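Local coordinates for protein diaminopimelate decarboxylase (PDB 1TWI) that decarboxylates meso-diaminopimelate to L-lysine, the last step of lysine biosynthesis, as a homodimer that uses pyridoxal 5'-phosphate, at residues Val233-Glu237 and Glu238-Ile242; Leu182-Ser186 and Gly187-Lys191; Asp134-Ser137 and Glu138-Ile142; Leu197-Glu200 and Tyr201-Val204; Asp266-Asp269 and Ala270-Thr274. All coordinates share one frame; numbering follows the deposited sequence.

Interaction 1 of 5, residues Val233-Glu237 and Glu238-Ile242; sequences VELKE and EGIEI
Glu-238 reaches back over the last turn of helix 219-237. Its backbone N lies 2.8 Å from the carbonyl O of Leu-235, a weak bond because the N-H points well off the oxygen (128°), and it makes a second, longer and also weak bond to the O of Glu-234. A chi1 of -59° sets CG against the Glu-234 O (3.6 Å), and the bend at chi2 turns the carboxylate beyond it. A water bridges that carbonyl O and OE2 of Glu-238, while OE1 forms a salt bridge with Lys-194.

At Gly-239 phi turns positive (79°) and the backbone N binds the O of Lys-236 at 2.8 Å. Ile-240 N then returns to the O of Leu-235 at 2.9 Å. These two bonds, with Gly-239 as the C-prime residue, define a Schellman motif, which ends the helix and sends the chain toward strand 244-246 of the pyridoxal-binding barrel. The Ile-240 side chain sets CD1 against CD2 of Leu-235; its backbone O is met by Lys-236 CA at 3.3 Å, a CA-H...O contact.

Glu-241 runs alongside Lys-236, both chains pointing the same way. Their salt bridge is long, 3.8 Å from Lys-236 NZ to Glu-241 OE2, and a water that accepts from NZ and donates to OE2 spans the same gap. Ile-242 turns inward, setting CG1 3.6 Å from CD1 of Leu-235; the two leucine methyls thus serve different isoleucines, CD2 the first and CD1 the second, and Leu-235 and Ile-242 both rest on Val-207 of strand 202-208.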
# COMPACT_ATOMS: atom_id res chain seq x y z
N VAL A 233 32.91 -4.26 22.58
CA VAL A 233 33.93 -4.21 23.66
C VAL A 233 33.32 -4.86 24.91
O VAL A 233 33.96 -5.70 25.55
CB VAL A 233 34.37 -2.75 24.00
CG1 VAL A 233 35.28 -2.75 25.27
CG2 VAL A 233 35.15 -2.15 22.83
N GLU A 234 32.10 -4.47 25.28
CA GLU A 234 31.43 -5.09 26.43
C GLU A 234 31.38 -6.64 26.31
O GLU A 234 31.62 -7.36 27.30
CB GLU A 234 30.02 -4.53 26.59
CG GLU A 234 29.27 -5.02 27.86
CD GLU A 234 27.84 -4.45 28.00
OE1 GLU A 234 27.08 -4.91 28.91
OE2 GLU A 234 27.45 -3.55 27.22
N LEU A 235 31.11 -7.15 25.11
CA LEU A 235 31.09 -8.60 24.92
C LEU A 235 32.49 -9.19 25.14
O LEU A 235 32.65 -10.24 25.78
CB LEU A 235 30.60 -8.95 23.50
CG LEU A 235 29.10 -8.82 23.30
CD1 LEU A 235 28.86 -8.88 21.79
CD2 LEU A 235 28.32 -9.95 24.03
N LYS A 236 33.49 -8.52 24.61
CA LYS A 236 34.87 -8.98 24.74
C LYS A 236 35.29 -9.07 26.24
O LYS A 236 36.02 -9.97 26.63
CB LYS A 236 35.81 -8.05 23.98
CG LYS A 236 37.26 -8.54 23.96
CD LYS A 236 37.35 -9.75 23.06
CE LYS A 236 38.70 -10.38 23.13
NZ LYS A 236 39.48 -9.78 22.08
N GLU A 237 34.84 -8.12 27.06
CA GLU A 237 35.12 -8.18 28.49
C GLU A 237 34.50 -9.45 29.10
O GLU A 237 34.98 -9.97 30.13
CB GLU A 237 34.57 -6.94 29.21
CG GLU A 237 35.35 -5.66 28.87
CD GLU A 237 34.59 -4.37 29.19
OE1 GLU A 237 35.24 -3.30 29.14
OE2 GLU A 237 33.36 -4.39 29.48
N GLU A 238 33.42 -9.95 28.50
CA GLU A 238 32.85 -11.20 29.00
C GLU A 238 33.50 -12.43 28.33
O GLU A 238 33.02 -13.55 28.45
CB GLU A 238 31.33 -11.25 28.76
CG GLU A 238 30.57 -10.10 29.42
CD GLU A 238 30.82 -10.08 30.92
OE1 GLU A 238 30.47 -11.05 31.59
OE2 GLU A 238 31.36 -9.10 31.43
N GLY A 239 34.60 -12.24 27.60
CA GLY A 239 35.22 -13.39 26.93
C GLY A 239 34.51 -13.78 25.63
O GLY A 239 34.76 -14.86 25.07
N ILE A 240 33.65 -12.90 25.11
CA ILE A 240 32.90 -13.21 23.88
C ILE A 240 33.44 -12.45 22.66
O ILE A 240 33.54 -11.22 22.71
CB ILE A 240 31.38 -12.89 24.13
CG1 ILE A 240 30.87 -13.76 25.30
CG2 ILE A 240 30.53 -13.13 22.82
CD1 ILE A 240 29.49 -13.29 25.91
N GLU A 241 33.79 -13.17 21.58
CA GLU A 241 34.31 -12.58 20.34
C GLU A 241 33.26 -12.54 19.25
O GLU A 241 32.45 -13.46 19.10
CB GLU A 241 35.52 -13.37 19.80
CG GLU A 241 36.77 -13.22 20.65
CD GLU A 241 38.02 -13.64 19.85
OE1 GLU A 241 37.98 -14.74 19.22
OE2 GLU A 241 39.02 -12.86 19.84
N ILE A 242 33.31 -11.46 18.48
CA ILE A 242 32.36 -11.21 17.39
C ILE A 242 33.02 -11.27 15.98
O ILE A 242 33.90 -10.48 15.68
CB ILE A 242 31.72 -9.82 17.64
CG1 ILE A 242 30.86 -9.89 18.91
CG2 ILE A 242 30.83 -9.38 16.43
CD1 ILE A 242 29.67 -10.94 18.72
O HOH W 1 30.94 -6.71 30.12
O HOH W 2 37.97 -9.81 19.39

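Interaction 2 of 5, residues Leu182-Ser186 and Gly187-Lys191; sequences LDVES and GIAMK
With chi1 at 61°, Ser-186 holds OG between its backbone N and carbonyl carbon, 3.4 Å from CG1 of Ile-188. In Ile-188 a chi1 of -66° swings CG1 to that hydroxyl and leaves CG2 against CD2 of Leu-182, 3.9 Å away. The same serine oxygen donates to Asp-183 OD1 at 2.6 Å, on the anti side of the carboxylate, and Ser-186 N reaches OD1 at 2.8 Å. The N-H bond makes an Asx motif; with the hydroxyl, OD1 has two donors, both from a residue inside the type I turn from Val-184 to Gly-187, which Gly-187 N closes on the O of Val-184. Gly-187, with positive phi (92°), is the N-cap residue of helix 188-198. From the second residue of the helix, Ala-189 N binds the O of Asp-183 at 2.8 Å, and the alanine methyl nestles against Leu-182 CB and Val-184 CG2. A water linking Val-184 O to Met-190 N also ties turn to helix.

The turn carries the chain from strand 182-183, paired with strand 153-160, into helix 188-198. Phe-231 of helix 219-237 and Ile-159 of strand 153-160 both pack on Val-184 and Ala-189, while Pro-313 of the second subunit lies against Asp-183, Ser-186 and Ile-188.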
# COMPACT_ATOMS: atom_id res chain seq x y z
N LEU A 182 17.14 -6.26 20.20
CA LEU A 182 17.47 -6.64 21.58
C LEU A 182 18.09 -5.44 22.25
O LEU A 182 19.16 -4.98 21.83
CB LEU A 182 18.48 -7.78 21.56
CG LEU A 182 17.94 -9.02 20.83
CD1 LEU A 182 19.10 -9.96 20.45
CD2 LEU A 182 16.99 -9.80 21.74
N ASP A 183 17.37 -4.91 23.24
CA ASP A 183 17.83 -3.71 23.93
C ASP A 183 19.20 -3.98 24.60
O ASP A 183 19.38 -4.99 25.32
CB ASP A 183 16.83 -3.28 24.98
CG ASP A 183 17.15 -1.91 25.55
OD1 ASP A 183 17.62 -1.83 26.69
OD2 ASP A 183 16.98 -0.91 24.82
N VAL A 184 20.18 -3.12 24.32
CA VAL A 184 21.48 -3.29 24.94
C VAL A 184 21.50 -2.75 26.39
O VAL A 184 21.96 -3.43 27.31
CB VAL A 184 22.58 -2.53 24.17
CG1 VAL A 184 23.91 -2.44 25.05
CG2 VAL A 184 22.92 -3.26 22.82
N GLU A 185 20.99 -1.54 26.58
CA GLU A 185 21.12 -0.91 27.90
C GLU A 185 20.55 -1.65 29.07
O GLU A 185 21.20 -1.73 30.13
CB GLU A 185 20.56 0.52 27.89
CG GLU A 185 21.46 1.43 28.69
CD GLU A 185 20.82 2.77 29.12
OE1 GLU A 185 21.48 3.47 29.96
OE2 GLU A 185 19.71 3.10 28.62
N SER A 186 19.34 -2.20 28.88
CA SER A 186 18.65 -2.95 29.93
C SER A 186 19.27 -4.34 30.16
O SER A 186 18.84 -5.04 31.07
CB SER A 186 17.19 -3.13 29.54
OG SER A 186 17.13 -3.88 28.29
N GLY A 187 20.26 -4.72 29.34
CA GLY A 187 20.91 -6.02 29.49
C GLY A 187 20.33 -7.18 28.67
O GLY A 187 20.83 -8.32 28.75
N ILE A 188 19.27 -6.91 27.90
CA ILE A 188 18.64 -7.95 27.09
C ILE A 188 19.56 -8.52 26.03
O ILE A 188 19.66 -9.73 25.85
CB ILE A 188 17.34 -7.42 26.46
CG1 ILE A 188 16.35 -7.15 27.59
CG2 ILE A 188 16.74 -8.45 25.43
CD1 ILE A 188 15.03 -6.58 27.07
N ALA A 189 20.25 -7.66 25.31
CA ALA A 189 21.11 -8.18 24.27
C ALA A 189 22.24 -9.09 24.86
O ALA A 189 22.55 -10.16 24.30
CB ALA A 189 21.72 -6.97 23.40
N MET A 190 22.83 -8.69 25.97
CA MET A 190 23.87 -9.53 26.57
C MET A 190 23.25 -10.87 27.06
O MET A 190 23.84 -11.95 26.92
CB MET A 190 24.54 -8.81 27.76
CG MET A 190 25.61 -9.66 28.51
SD MET A 190 27.06 -9.96 27.52
CE MET A 190 27.92 -8.23 27.47
N LYS A 191 22.06 -10.79 27.65
CA LYS A 191 21.39 -12.03 28.12
C LYS A 191 21.15 -13.00 26.93
O LYS A 191 21.42 -14.21 27.03
CB LYS A 191 20.07 -11.67 28.78
CG LYS A 191 19.22 -12.84 29.30
CD LYS A 191 17.94 -12.20 29.90
CE LYS A 191 16.71 -13.08 29.67
NZ LYS A 191 16.53 -14.16 30.67
O HOH W 3 22.93 -5.89 26.93

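Interaction 3 of 5, residues Asp134-Ser137 and Glu138-Ile142; sequences DSIS and ELILI
Across the start of helix 136-149 the regular i to i+4 ladder sets in at once, with Leu-139 N, Ile-140 N and Leu-141 N bonded to the carbonyl O atoms of Ser-135, Ile-136 and Ser-137. Ser-135 is the N-cap: a chi1 of 64° points OG forward into the first turn, where it accepts from Glu-138 N at 3.1 Å along a nearly straight N-H (162°). The extended chain of Glu-138 runs back past the cap, so that OE1 takes the N-H of Asp-134 at 2.8 Å from above the carboxylate plane, while CB stays 3.6 Å from Ser-135 OG. OE2 forms a salt bridge with Lys-115, leaving each carboxylate oxygen with its own partner.

On another side of the helix, CG2 of Ile-136 packs against CD1 of Ile-140 at 3.9 Å, one turn apart. The Asp-134 carboxylate leads away from this turn, OD2 to Gly-181 N and OD1 to Lys-310 of the second subunit, and Ser-137 OG is bonded to His-308 of that subunit.

This is a serine N-cap in which Glu-138 binds the N-H of the residue before the cap, while the buried Ser-135 N has no partner. It belongs to the beta-alpha-beta unit of strand 130-133, helix 136-149 and strand 153-160 in the barrel, and the Asp-134 side chain lies about 8 Å from the bound pyridoxal phosphate.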
# COMPACT_ATOMS: atom_id res chain seq x y z
N ASP A 134 16.13 -11.34 16.44
CA ASP A 134 15.45 -10.15 16.88
C ASP A 134 14.97 -10.17 18.32
O ASP A 134 14.71 -9.12 18.90
CB ASP A 134 14.25 -9.92 15.94
CG ASP A 134 13.41 -8.72 16.36
OD1 ASP A 134 12.48 -8.88 17.21
OD2 ASP A 134 13.71 -7.61 15.85
N SER A 135 14.82 -11.38 18.87
CA SER A 135 14.29 -11.57 20.21
C SER A 135 14.79 -12.88 20.81
O SER A 135 15.29 -13.79 20.08
CB SER A 135 12.74 -11.60 20.15
OG SER A 135 12.31 -12.72 19.41
N ILE A 136 14.64 -13.00 22.13
CA ILE A 136 15.06 -14.24 22.74
C ILE A 136 14.13 -15.37 22.25
O ILE A 136 14.58 -16.49 22.02
CB ILE A 136 15.07 -14.09 24.27
CG1 ILE A 136 16.30 -13.18 24.61
CG2 ILE A 136 15.19 -15.48 24.91
CD1 ILE A 136 16.33 -12.58 26.07
N SER A 137 12.86 -15.05 22.04
CA SER A 137 11.87 -16.03 21.57
C SER A 137 12.38 -16.62 20.25
O SER A 137 12.36 -17.86 20.04
CB SER A 137 10.54 -15.33 21.32
OG SER A 137 9.55 -16.27 20.90
N GLU A 138 12.82 -15.74 19.34
CA GLU A 138 13.35 -16.23 18.05
C GLU A 138 14.60 -17.11 18.28
O GLU A 138 14.76 -18.18 17.68
CB GLU A 138 13.71 -15.05 17.11
CG GLU A 138 14.40 -15.52 15.79
CD GLU A 138 14.94 -14.36 14.97
OE1 GLU A 138 14.43 -13.22 15.17
OE2 GLU A 138 15.84 -14.60 14.13
N LEU A 139 15.52 -16.66 19.14
CA LEU A 139 16.73 -17.46 19.41
C LEU A 139 16.32 -18.89 19.85
O LEU A 139 16.86 -19.89 19.33
CB LEU A 139 17.62 -16.83 20.53
CG LEU A 139 18.84 -17.70 20.96
CD1 LEU A 139 19.86 -17.78 19.82
CD2 LEU A 139 19.51 -17.13 22.23
N ILE A 140 15.37 -18.98 20.78
CA ILE A 140 14.90 -20.29 21.29
C ILE A 140 14.32 -21.13 20.13
O ILE A 140 14.68 -22.31 19.94
CB ILE A 140 13.86 -20.09 22.47
CG1 ILE A 140 14.61 -19.44 23.67
CG2 ILE A 140 13.19 -21.47 22.92
CD1 ILE A 140 13.68 -19.06 24.81
N LEU A 141 13.51 -20.52 19.28
CA LEU A 141 12.93 -21.25 18.17
C LEU A 141 13.99 -21.71 17.19
O LEU A 141 13.96 -22.84 16.66
CB LEU A 141 11.86 -20.38 17.47
CG LEU A 141 11.33 -20.97 16.14
CD1 LEU A 141 10.57 -22.29 16.40
CD2 LEU A 141 10.36 -19.94 15.50
N ILE A 142 15.00 -20.87 16.94
CA ILE A 142 16.04 -21.28 16.00
C ILE A 142 16.85 -22.47 16.57
O ILE A 142 17.17 -23.43 15.84
CB ILE A 142 17.05 -20.11 15.71
CG1 ILE A 142 16.36 -19.03 14.83
CG2 ILE A 142 18.30 -20.64 15.06
CD1 ILE A 142 17.16 -17.66 14.79

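Interaction 4 of 5, residues Leu197-Glu200 and Tyr201-Val204; sequences LEME and YVNV
Leu-197 and Val-204 face each other across the connection from helix 188-198 to strand 202-208, an alpha-to-beta link of the TIM-barrel domain that binds pyridoxal phosphate. No hydrogen bond joins 197-200 to 201-204; the turn is held by apolar packing and by the lie of the Tyr-201 ring against the Glu-200 carbonyl group.

The apolar contacts are two. CD2 of Leu-197 meets CG2 of Val-204 at 3.6 Å, the two side chains crossing at about a right angle. The leucine's CB heads away from the strand; chi2 of 164° extends CD1 and leaves CD2 as the branch that meets the valine. Nearer the bend, CB of Met-199 sits 4.0 Å from CG2 of Val-202. The rest of the methionine is extended and leads off to helix 136-149, while Ala-196 lies against both Val-202 and Val-204 and Ile-240 against Leu-197.

Backbone bonds are made with the neighbouring strand: Tyr-201 and Asn-203 pair with Ala-153, and Asn-203 also with Val-155, which sets the start of strand 202-208 parallel to strand 153-160.

The aromatic contact is between sequence neighbours. A chi1 of -52° lays the Tyr-201 ring back along Glu-200, whose carbonyl O stands over one ring face, and Asn-143, Ala-146 and Lys-147 of helix 136-149 also touch the tyrosine. The Glu-200 and Tyr-201 side chains run side by side in the same direction, carboxylate and ring planes 73° apart, with Glu-200 CB 3.7 Å from Tyr-201 CE1 and Glu-200 OE1 3.9 Å from Tyr-201 OH.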
# COMPACT_ATOMS: atom_id res chain seq x y z
N LEU A 197 25.25 -18.85 23.72
CA LEU A 197 26.54 -19.57 23.88
C LEU A 197 26.36 -20.88 24.67
O LEU A 197 27.16 -21.79 24.52
CB LEU A 197 27.57 -18.67 24.57
CG LEU A 197 27.98 -17.49 23.68
CD1 LEU A 197 28.67 -16.42 24.49
CD2 LEU A 197 28.85 -17.96 22.60
N GLU A 198 25.31 -20.96 25.48
CA GLU A 198 25.01 -22.17 26.24
C GLU A 198 24.17 -23.14 25.40
O GLU A 198 24.12 -24.33 25.68
CB GLU A 198 24.27 -21.85 27.55
CG GLU A 198 25.14 -20.99 28.50
CD GLU A 198 26.62 -21.47 28.58
OE1 GLU A 198 26.87 -22.53 29.21
OE2 GLU A 198 27.55 -20.79 28.00
N MET A 199 23.53 -22.66 24.34
CA MET A 199 22.73 -23.55 23.51
C MET A 199 23.65 -24.43 22.67
O MET A 199 24.71 -23.99 22.29
CB MET A 199 21.82 -22.74 22.60
CG MET A 199 20.67 -22.20 23.36
SD MET A 199 19.84 -20.98 22.37
CE MET A 199 18.52 -20.65 23.44
N GLU A 200 23.23 -25.65 22.34
CA GLU A 200 24.08 -26.54 21.58
C GLU A 200 23.91 -26.50 20.10
O GLU A 200 24.75 -27.03 19.38
CB GLU A 200 23.85 -27.99 22.04
CG GLU A 200 23.87 -28.09 23.55
CD GLU A 200 23.81 -29.55 24.07
OE1 GLU A 200 22.88 -30.31 23.67
OE2 GLU A 200 24.70 -29.92 24.88
N TYR A 201 22.83 -25.89 19.60
CA TYR A 201 22.62 -25.90 18.16
C TYR A 201 22.71 -24.58 17.43
O TYR A 201 22.20 -24.46 16.34
CB TYR A 201 21.25 -26.59 17.83
CG TYR A 201 21.12 -27.96 18.50
CD1 TYR A 201 20.75 -28.06 19.82
CD2 TYR A 201 21.50 -29.12 17.83
CE1 TYR A 201 20.76 -29.30 20.48
CE2 TYR A 201 21.51 -30.36 18.47
CZ TYR A 201 21.14 -30.43 19.80
OH TYR A 201 21.14 -31.64 20.48
N VAL A 202 23.37 -23.58 18.02
CA VAL A 202 23.52 -22.29 17.32
C VAL A 202 24.99 -21.94 17.50
O VAL A 202 25.64 -22.41 18.44
CB VAL A 202 22.59 -21.13 17.87
CG1 VAL A 202 21.08 -21.55 17.77
CG2 VAL A 202 22.95 -20.78 19.36
N ASN A 203 25.48 -21.11 16.58
CA ASN A 203 26.83 -20.65 16.51
C ASN A 203 26.76 -19.12 16.39
O ASN A 203 26.27 -18.60 15.37
CB ASN A 203 27.48 -21.27 15.26
CG ASN A 203 28.84 -20.70 14.96
OD1 ASN A 203 29.07 -20.20 13.84
ND2 ASN A 203 29.74 -20.79 15.91
N VAL A 204 27.25 -18.43 17.43
CA VAL A 204 27.27 -16.96 17.53
C VAL A 204 28.28 -16.39 16.57
O VAL A 204 29.48 -16.64 16.75
CB VAL A 204 27.64 -16.51 18.99
CG1 VAL A 204 27.69 -14.95 19.06
CG2 VAL A 204 26.56 -17.00 19.98

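Interaction 5 of 5, residues Asp266-Asp269 and Ala270-Thr274; sequences DLAD and AIINT
Leu-267 and Ile-271 lie side by side one turn apart, pointing the same way, with CG of Leu-267 3.8 Å from CD1 of Ile-271. On the next strip of the helix, CB of Ala-268 touches CD1 of Ile-272 at 4.0 Å; in Ile-272 CG1 stands anti to the carbonyl carbon (chi1 -66°), which directs the chain back along the helix toward the alanine. Beneath both pairs run ordinary helical bonds, Ile-271 N to Leu-267 O and Ile-272 N to Ala-268 O, both 2.8 Å. The Ala-270 carbonyl O accepts twice, from Thr-274 N and from Thr-274 OG1 at 2.9 Å.

Outside helix 264-276, the apolar faces pack against Phe-221 and Thr-225 of helix 219-237, Phe-51 and Trp-54 of helix 37-58, and Leu-287 and Leu-289 of strand 286-289. Polar ends have partners too, Asp-266 OD2 with Thr-263 N and Asn-273 OD1 with Arg-53. In this beta-alpha-beta unit of strands 244-246 and 286-289, the Leu-267 side chain lies about 7 Å from that of Pro-291, a cofactor-binding residue. The buried faces meet through aliphatic groups, without polar bonds between the side chains of the two segments, and the threonine hydroxyl, spent on its own helix, brings no unpaired donor inward.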
# COMPACT_ATOMS: atom_id res chain seq x y z
N ASP A 266 31.42 9.32 2.10
CA ASP A 266 31.25 9.98 3.40
C ASP A 266 30.88 8.93 4.49
O ASP A 266 31.39 8.97 5.63
CB ASP A 266 30.14 11.04 3.37
CG ASP A 266 30.48 12.21 2.47
OD1 ASP A 266 31.65 12.67 2.56
OD2 ASP A 266 29.61 12.65 1.69
N LEU A 267 30.01 8.01 4.11
CA LEU A 267 29.60 6.96 5.03
C LEU A 267 30.80 6.08 5.46
O LEU A 267 30.96 5.77 6.63
CB LEU A 267 28.54 6.07 4.37
CG LEU A 267 27.96 5.00 5.33
CD1 LEU A 267 27.11 5.70 6.45
CD2 LEU A 267 27.03 4.06 4.45
N ALA A 268 31.65 5.69 4.51
CA ALA A 268 32.79 4.85 4.81
C ALA A 268 33.83 5.59 5.63
O ALA A 268 34.40 5.02 6.55
CB ALA A 268 33.43 4.36 3.53
N ASP A 269 34.08 6.87 5.33
CA ASP A 269 35.06 7.58 6.12
C ASP A 269 34.58 7.53 7.57
O ASP A 269 35.37 7.25 8.51
CB ASP A 269 35.18 9.05 5.70
CG ASP A 269 35.86 9.21 4.37
OD1 ASP A 269 36.63 8.29 4.01
OD2 ASP A 269 35.64 10.26 3.68
N ALA A 270 33.30 7.80 7.75
CA ALA A 270 32.71 7.80 9.08
C ALA A 270 32.72 6.44 9.81
O ALA A 270 33.15 6.31 10.99
CB ALA A 270 31.27 8.36 8.98
N ILE A 271 32.24 5.41 9.12
CA ILE A 271 32.21 4.09 9.74
C ILE A 271 33.61 3.51 10.01
O ILE A 271 33.91 3.06 11.12
CB ILE A 271 31.40 3.06 8.86
CG1 ILE A 271 29.90 3.44 8.91
CG2 ILE A 271 31.62 1.62 9.38
CD1 ILE A 271 29.00 2.58 8.03
N ILE A 272 34.45 3.55 8.98
CA ILE A 272 35.76 2.93 9.10
C ILE A 272 36.66 3.60 10.13
O ILE A 272 37.26 2.91 10.97
CB ILE A 272 36.43 2.85 7.68
CG1 ILE A 272 35.64 1.90 6.79
CG2 ILE A 272 37.90 2.37 7.79
CD1 ILE A 272 36.13 1.94 5.30
N ASN A 273 36.72 4.92 10.11
CA ASN A 273 37.54 5.62 11.11
C ASN A 273 36.96 5.39 12.51
O ASN A 273 37.68 5.36 13.49
CB ASN A 273 37.68 7.12 10.76
CG ASN A 273 38.53 7.34 9.46
OD1 ASN A 273 39.63 6.75 9.32
ND2 ASN A 273 38.03 8.16 8.52
N THR A 274 35.65 5.19 12.63
CA THR A 274 35.12 4.96 13.96
C THR A 274 35.48 3.56 14.41
O THR A 274 36.01 3.39 15.52
CB THR A 274 33.59 5.13 14.05
OG1 THR A 274 33.27 6.51 13.86
CG2 THR A 274 33.09 4.73 15.46

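In the fold
All five contacts lie in the pyridoxal-binding barrel, and four form a connected patch. Met-190 of interaction 2 bridges to interaction 1, its CE 3.5 Å from Glu-234 CG and its SD 3.7 Å from Leu-235 CD2. Interaction 1 also meets interaction 4, through Ile-240 CD1 and Leu-197 CD1 at 3.5 Å. Interaction 3 touches both interaction 2, at Leu-182 CD2 and Ser-135 CA (3.6 Å), and interaction 4, at Leu-139 CG and Met-199 SD (3.7 Å). Interactions 2 and 3 both reach the second subunit. Interaction 5 touches none of the others; the closest is interaction 1, nearest atoms about 9 Å apart. The side chains of Leu-267 and Asp-134 lie about 9 Å and 8 Å from bound pyridoxal phosphate.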